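PDB 3K17: Lin0012 protein from Listeria innocua, which probably acts as a phosphomevalonate kinase, using ATP to phosphorylate phosphomevalonate in the mevalonate route to isopentenyl diphosphate. Local coordinates for residues Y169-V183 / W194-L208. Sequence-based numbering, arbitrary orientation.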
loop_
_atom_site.group_PDB
_atom_site.type_symbol
_atom_site.label_atom_id
_atom_site.label_comp_id
_atom_site.label_asym_id
_atom_site.label_seq_id
_atom_site.Cartn_x
_atom_site.Cartn_y
_atom_site.Cartn_z
ATOM N N TYR A 169 8.498 27.813 32.379
ATOM C CA TYR A 169 8.566 28.734 33.518
ATOM C C TYR A 169 9.753 28.584 34.460
ATOM O O TYR A 169 10.153 29.552 35.107
ATOM C CB TYR A 169 7.270 28.642 34.341
ATOM C CG TYR A 169 6.090 29.317 33.687
ATOM C CD1 TYR A 169 5.610 28.883 32.453
ATOM C CD2 TYR A 169 5.488 30.429 34.275
ATOM C CE1 TYR A 169 4.565 29.545 31.815
ATOM C CE2 TYR A 169 4.443 31.097 33.648
ATOM C CZ TYR A 169 3.988 30.656 32.421
ATOM O OH TYR A 169 2.975 31.335 31.784
ATOM N N GLY A 170 10.325 27.385 34.537
ATOM C CA GLY A 170 11.441 27.177 35.446
ATOM C C GLY A 170 10.945 27.200 36.888
ATOM O O GLY A 170 9.739 27.262 37.140
ATOM N N GLY A 171 11.873 27.139 37.836
ATOM C CA GLY A 171 11.507 27.153 39.242
ATOM C C GLY A 171 10.482 26.111 39.647
ATOM O O GLY A 171 10.400 25.031 39.053
ATOM N N TRP A 172 9.706 26.444 40.677
ATOM C CA TRP A 172 8.663 25.579 41.201
ATOM C C TRP A 172 7.310 26.165 40.826
ATOM O O TRP A 172 7.101 27.376 40.957
ATOM C CB TRP A 172 8.756 25.490 42.733
ATOM C CG TRP A 172 9.976 24.778 43.251
ATOM C CD1 TRP A 172 11.271 25.212 43.196
ATOM C CD2 TRP A 172 10.014 23.477 43.851
ATOM N NE1 TRP A 172 12.112 24.259 43.718
ATOM C CE2 TRP A 172 11.367 23.183 44.126
ATOM C CE3 TRP A 172 9.033 22.528 44.178
ATOM C CZ2 TRP A 172 11.768 21.976 44.711
ATOM C CZ3 TRP A 172 9.432 21.326 44.761
ATOM C CH2 TRP A 172 10.789 21.062 45.020
ATOM N N ILE A 173 6.386 25.318 40.377
ATOM C CA ILE A 173 5.064 25.804 39.999
ATOM C C ILE A 173 3.909 24.896 40.393
ATOM O O ILE A 173 4.070 23.690 40.614
ATOM C CB ILE A 173 4.927 26.003 38.466
ATOM C CG1 ILE A 173 5.098 24.657 37.754
ATOM C CG2 ILE A 173 5.949 27.014 37.966
ATOM C CD1 ILE A 173 4.674 24.657 36.282
ATOM N N ALA A 174 2.736 25.512 40.468
ATOM C CA ALA A 174 1.499 24.813 40.722
ATOM C C ALA A 174 0.864 24.949 39.339
ATOM O O ALA A 174 0.573 26.061 38.887
ATOM C CB ALA A 174 0.669 25.537 41.762
ATOM N N TYR A 175 0.684 23.827 38.652
ATOM C CA TYR A 175 0.103 23.851 37.313
ATOM C C TYR A 175 -1.323 23.328 37.303
ATOM O O TYR A 175 -1.590 22.225 37.788
ATOM C CB TYR A 175 0.942 22.991 36.362
ATOM C CG TYR A 175 0.328 22.862 34.987
ATOM C CD1 TYR A 175 0.354 23.927 34.093
ATOM C CD2 TYR A 175 -0.316 21.685 34.592
ATOM C CE1 TYR A 175 -0.246 23.832 32.836
ATOM C CE2 TYR A 175 -0.921 21.582 33.336
ATOM C CZ TYR A 175 -0.881 22.660 32.462
ATOM O OH TYR A 175 -1.471 22.569 31.219
ATOM N N THR A 176 -2.240 24.112 36.750
ATOM C CA THR A 176 -3.629 23.695 36.662
ATOM C C THR A 176 -4.010 23.538 35.196
ATOM O O THR A 176 -4.090 24.511 34.441
ATOM C CB THR A 176 -4.566 24.707 37.340
ATOM O OG1 THR A 176 -4.195 24.839 38.716
ATOM C CG2 THR A 176 -6.013 24.235 37.247
ATOM N N THR A 177 -4.253 22.292 34.817
ATOM C CA THR A 177 -4.580 21.914 33.451
ATOM C C THR A 177 -5.739 22.667 32.815
ATOM O O THR A 177 -6.812 22.792 33.401
ATOM C CB THR A 177 -4.874 20.401 33.382
ATOM O OG1 THR A 177 -3.842 19.691 34.083
ATOM C CG2 THR A 177 -4.926 19.928 31.927
ATOM N N PHE A 178 -5.508 23.153 31.598
ATOM C CA PHE A 178 -6.521 23.879 30.846
ATOM C C PHE A 178 -7.625 22.914 30.434
ATOM O O PHE A 178 -7.483 21.699 30.578
ATOM C CB PHE A 178 -5.882 24.517 29.608
ATOM C CG PHE A 178 -5.176 23.529 28.709
ATOM C CD1 PHE A 178 -5.894 22.729 27.825
ATOM C CD2 PHE A 178 -3.792 23.404 28.749
ATOM C CE1 PHE A 178 -5.236 21.814 26.985
ATOM C CE2 PHE A 178 -3.126 22.492 27.917
ATOM C CZ PHE A 178 -3.850 21.700 27.037
ATOM N N ASP A 179 -8.724 23.454 29.919
ATOM C CA ASP A 179 -9.849 22.631 29.491
ATOM C C ASP A 179 -9.479 21.892 28.208
ATOM O O ASP A 179 -9.589 22.434 27.109
ATOM C CB ASP A 179 -11.079 23.506 29.249
ATOM C CG ASP A 179 -12.347 22.692 29.098
ATOM O OD1 ASP A 179 -12.287 21.591 28.510
ATOM O OD2 ASP A 179 -13.407 23.162 29.558
ATOM N N GLN A 180 -9.047 20.647 28.374
ATOM C CA GLN A 180 -8.612 19.782 27.279
ATOM C C GLN A 180 -9.605 19.645 26.129
ATOM O O GLN A 180 -9.252 19.831 24.963
ATOM C CB GLN A 180 -8.294 18.394 27.833
ATOM C CG GLN A 180 -7.158 18.372 28.850
ATOM C CD GLN A 180 -5.842 17.909 28.246
ATOM O OE1 GLN A 180 -5.437 18.379 27.193
ATOM N NE2 GLN A 180 -5.171 16.985 28.921
ATOM N N GLU A 181 -10.842 19.303 26.467
ATOM C CA GLU A 181 -11.892 19.120 25.478
ATOM C C GLU A 181 -12.167 20.435 24.747
ATOM O O GLU A 181 -12.416 20.452 23.539
ATOM C CB GLU A 181 -13.159 18.624 26.171
ATOM C CG GLU A 181 -14.026 17.737 25.312
ATOM C CD GLU A 181 -15.297 17.309 26.021
ATOM O OE1 GLU A 181 -16.091 18.195 26.409
ATOM O OE2 GLU A 181 -15.500 16.086 26.191
ATOM N N TRP A 182 -12.116 21.532 25.493
ATOM C CA TRP A 182 -12.347 22.858 24.933
ATOM C C TRP A 182 -11.324 23.125 23.828
ATOM O O TRP A 182 -11.662 23.626 22.763
ATOM C CB TRP A 182 -12.208 23.904 26.038
ATOM C CG TRP A 182 -12.495 25.309 25.620
ATOM C CD1 TRP A 182 -13.710 25.940 25.631
ATOM C CD2 TRP A 182 -11.545 26.276 25.163
ATOM N NE1 TRP A 182 -13.570 27.245 25.214
ATOM C CE2 TRP A 182 -12.252 27.476 24.921
ATOM C CE3 TRP A 182 -10.161 26.248 24.936
ATOM C CZ2 TRP A 182 -11.620 28.637 24.467
ATOM C CZ3 TRP A 182 -9.536 27.399 24.486
ATOM C CH2 TRP A 182 -10.265 28.580 24.256
ATOM N N VAL A 183 -10.067 22.774 24.091
ATOM C CA VAL A 183 -8.993 22.980 23.127
ATOM C C VAL A 183 -9.091 22.074 21.907
ATOM O O VAL A 183 -9.076 22.546 20.767
ATOM C CB VAL A 183 -7.608 22.756 23.776
ATOM C CG1 VAL A 183 -6.524 22.733 22.699
ATOM C CG2 VAL A 183 -7.316 23.868 24.783
ATOM N N TRP A 194 -6.445 32.878 16.966
ATOM C CA TRP A 194 -7.567 32.964 17.889
ATOM C C TRP A 194 -7.194 32.303 19.215
ATOM O O TRP A 194 -7.567 32.778 20.289
ATOM C CB TRP A 194 -8.794 32.265 17.295
ATOM C CG TRP A 194 -10.005 32.328 18.172
ATOM C CD1 TRP A 194 -10.956 33.310 18.197
ATOM C CD2 TRP A 194 -10.361 31.399 19.198
ATOM N NE1 TRP A 194 -11.885 33.049 19.181
ATOM C CE2 TRP A 194 -11.542 31.882 19.811
ATOM C CE3 TRP A 194 -9.797 30.203 19.664
ATOM C CZ2 TRP A 194 -12.166 31.210 20.863
ATOM C CZ3 TRP A 194 -10.419 29.534 20.714
ATOM C CH2 TRP A 194 -11.593 30.041 21.301
ATOM N N PHE A 195 -6.460 31.198 19.133
ATOM C CA PHE A 195 -6.036 30.471 20.328
ATOM C C PHE A 195 -5.093 31.301 21.188
ATOM O O PHE A 195 -5.142 31.230 22.416
ATOM C CB PHE A 195 -5.329 29.163 19.933
ATOM C CG PHE A 195 -6.249 27.979 19.805
ATOM C CD1 PHE A 195 -6.899 27.468 20.925
ATOM C CD2 PHE A 195 -6.428 27.346 18.577
ATOM C CE1 PHE A 195 -7.711 26.337 20.832
ATOM C CE2 PHE A 195 -7.240 26.209 18.464
ATOM C CZ PHE A 195 -7.882 25.700 19.593
HETATM N N MSE A 196 -4.233 32.083 20.535
HETATM C CA MSE A 196 -3.255 32.914 21.231
HETATM C C MSE A 196 -3.882 34.083 21.976
HETATM O O MSE A 196 -3.401 34.483 23.034
HETATM C CB MSE A 196 -2.219 33.461 20.242
HETATM C CG MSE A 196 -1.322 32.410 19.603
HETATM SE SE MSE A 196 -0.360 31.334 20.909
HETATM C CE MSE A 196 -1.541 29.803 20.927
ATOM N N LYS A 197 -4.950 34.633 21.415
ATOM C CA LYS A 197 -5.622 35.774 22.023
ATOM C C LYS A 197 -6.729 35.386 22.987
ATOM O O LYS A 197 -7.110 36.173 23.849
ATOM C CB LYS A 197 -6.191 36.683 20.933
ATOM C CG LYS A 197 -5.116 37.332 20.083
ATOM C CD LYS A 197 -5.691 38.296 19.064
ATOM C CE LYS A 197 -4.568 38.988 18.302
ATOM N NZ LYS A 197 -5.079 39.965 17.305
ATOM N N GLU A 198 -7.246 34.174 22.848
ATOM C CA GLU A 198 -8.321 33.729 23.717
ATOM C C GLU A 198 -7.818 33.118 25.027
ATOM O O GLU A 198 -6.941 32.250 25.030
ATOM C CB GLU A 198 -9.188 32.705 22.981
ATOM C CG GLU A 198 -10.516 32.386 23.655
ATOM C CD GLU A 198 -11.534 33.507 23.503
ATOM O OE1 GLU A 198 -11.222 34.509 22.823
ATOM O OE2 GLU A 198 -12.647 33.378 24.059
ATOM N N PRO A 199 -8.346 33.587 26.166
ATOM C CA PRO A 199 -7.880 32.994 27.422
ATOM C C PRO A 199 -8.381 31.546 27.482
ATOM O O PRO A 199 -9.535 31.266 27.156
ATOM C CB PRO A 199 -8.514 33.892 28.492
ATOM C CG PRO A 199 -9.744 34.438 27.810
ATOM C CD PRO A 199 -9.246 34.729 26.414
ATOM N N TRP A 200 -7.510 30.625 27.871
ATOM C CA TRP A 200 -7.897 29.220 27.946
ATOM C C TRP A 200 -8.559 28.897 29.277
ATOM O O TRP A 200 -7.958 29.072 30.331
ATOM C CB TRP A 200 -6.666 28.330 27.764
ATOM C CG TRP A 200 -6.096 28.346 26.377
ATOM C CD1 TRP A 200 -6.419 29.203 25.357
ATOM C CD2 TRP A 200 -5.088 27.473 25.863
ATOM N NE1 TRP A 200 -5.670 28.914 24.240
ATOM C CE2 TRP A 200 -4.844 27.856 24.524
ATOM C CE3 TRP A 200 -4.363 26.400 26.406
ATOM C CZ2 TRP A 200 -3.904 27.205 23.717
ATOM C CZ3 TRP A 200 -3.423 25.752 25.602
ATOM C CH2 TRP A 200 -3.206 26.159 24.274
ATOM N N PRO A 201 -9.804 28.401 29.249
ATOM C CA PRO A 201 -10.447 28.086 30.525
ATOM C C PRO A 201 -9.689 27.105 31.414
ATOM O O PRO A 201 -9.072 26.149 30.930
ATOM C CB PRO A 201 -11.828 27.561 30.110
ATOM C CG PRO A 201 -11.681 27.224 28.647
ATOM C CD PRO A 201 -10.750 28.261 28.130
HETATM N N MSE A 202 -9.738 27.384 32.717
HETATM C CA MSE A 202 -9.116 26.573 33.760
HETATM C C MSE A 202 -7.603 26.630 33.879
HETATM O O MSE A 202 -7.045 26.248 34.908
HETATM C CB MSE A 202 -9.542 25.124 33.602
HETATM C CG MSE A 202 -11.009 24.915 33.846
HETATM SE SE MSE A 202 -11.532 23.128 33.433
HETATM C CE MSE A 202 -13.226 23.518 32.583
ATOM N N LEU A 203 -6.939 27.109 32.837
ATOM C CA LEU A 203 -5.490 27.179 32.851
ATOM C C LEU A 203 -4.933 28.139 33.894
ATOM O O LEU A 203 -5.366 29.281 33.996
ATOM C CB LEU A 203 -4.969 27.600 31.477
ATOM C CG LEU A 203 -3.452 27.769 31.391
ATOM C CD1 LEU A 203 -2.787 26.406 31.541
ATOM C CD2 LEU A 203 -3.073 28.415 30.056
ATOM N N GLN A 204 -3.971 27.664 34.672
ATOM C CA GLN A 204 -3.319 28.513 35.656
ATOM C C GLN A 204 -1.929 27.986 35.935
ATOM O O GLN A 204 -1.735 26.795 36.172
ATOM C CB GLN A 204 -4.106 28.590 36.968
ATOM C CG GLN A 204 -3.615 29.736 37.853
ATOM C CD GLN A 204 -4.278 29.784 39.221
ATOM O OE1 GLN A 204 -5.505 29.783 39.332
ATOM N NE2 GLN A 204 -3.464 29.839 40.269
ATOM N N ILE A 205 -0.957 28.882 35.896
ATOM C CA ILE A 205 0.420 28.519 36.157
ATOM C C ILE A 205 0.930 29.457 37.240
ATOM O O ILE A 205 1.214 30.622 36.984
ATOM C CB ILE A 205 1.272 28.654 34.879
ATOM C CG1 ILE A 205 0.601 27.877 33.735
ATOM C CG2 ILE A 205 2.672 28.131 35.128
ATOM C CD1 ILE A 205 1.337 27.968 32.406
ATOM N N GLU A 206 1.040 28.934 38.454
ATOM C CA GLU A 206 1.485 29.725 39.589
ATOM C C GLU A 206 2.914 29.446 40.023
ATOM O O GLU A 206 3.276 28.302 40.299
ATOM C CB GLU A 206 0.564 29.481 40.787
ATOM C CG GLU A 206 0.916 30.335 41.994
ATOM C CD GLU A 206 0.148 29.938 43.239
ATOM O OE1 GLU A 206 -0.839 29.187 43.118
ATOM O OE2 GLU A 206 0.533 30.387 44.338
ATOM N N THR A 207 3.719 30.500 40.100
ATOM C CA THR A 207 5.094 30.367 40.546
ATOM C C THR A 207 5.058 30.166 42.061
ATOM O O THR A 207 4.360 30.892 42.768
ATOM C CB THR A 207 5.907 31.630 40.209
ATOM O OG1 THR A 207 6.110 31.703 38.789
ATOM C CG2 THR A 207 7.257 31.600 40.908
ATOM N N LEU A 208 5.801 29.174 42.546
ATOM C CA LEU A 208 5.854 28.860 43.967
ATOM C C LEU A 208 7.234 29.086 44.569
ATOM O O LEU A 208 8.224 29.252 43.853
ATOM C CB LEU A 208 5.461 27.403 44.207
ATOM C CG LEU A 208 4.046 26.968 43.839
ATOM C CD1 LEU A 208 3.932 25.449 43.980
ATOM C CD2 LEU A 208 3.045 27.670 44.737
HETATM O O HOH W 1 8.562 29.423 38.570
HETATM O O HOH W 2 10.010 29.032 41.847
#
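P201 sets the CG-CD edge of its ring on the indole face of W182, CD 3.5 Å from the centroid of the six-membered ring and nearly on the ring normal, a CH-pi contact that shows how a proline can pair with an aromatic face. Other parts of the same indole meet further aromatic rings: CZ2 comes within 3.5 Å of W194 CH2, with the two planes inclined to each other, and CZ3 approaches W200 CD1. W200 in turn directs the edge of its six-membered ring toward the face of F178, planes at 73°, completing an aromatic cluster. With CG anti to the backbone N (chi1 -177°), the W182 side chain reaches from helix 180-187 to the end of helix 192-197.

Beyond the cluster, strands 172-176 and 204-208 pair antiparallel. A174 and E206 exchange two backbone hydrogen bonds, as do T176 and Q204. Past the strands, D179 N donates to P201 O (2.9 Å), tying the two loops together. On one side of this antiparallel pair, I205 sets CG2 over the centre of the Y169 ring, 3.6 Å from its centroid, and turns CG1 to the edge of the Y175 ring.

Second-shell bonds position the rings. D179 OD1 caps the helix by accepting from W182 N; W200 NE1 is held by F195 O (3.0 Å). Strand 29-35 flanks strand 172-176 on its other edge, and V183 and W200 both touch L150 of helix 141-156. Backbone bonds thus set the strand register in this GHMP-kinase fold, whereas mainly apolar ring contacts hold the two helices to each other and to the loops that lead to and from the paired strands.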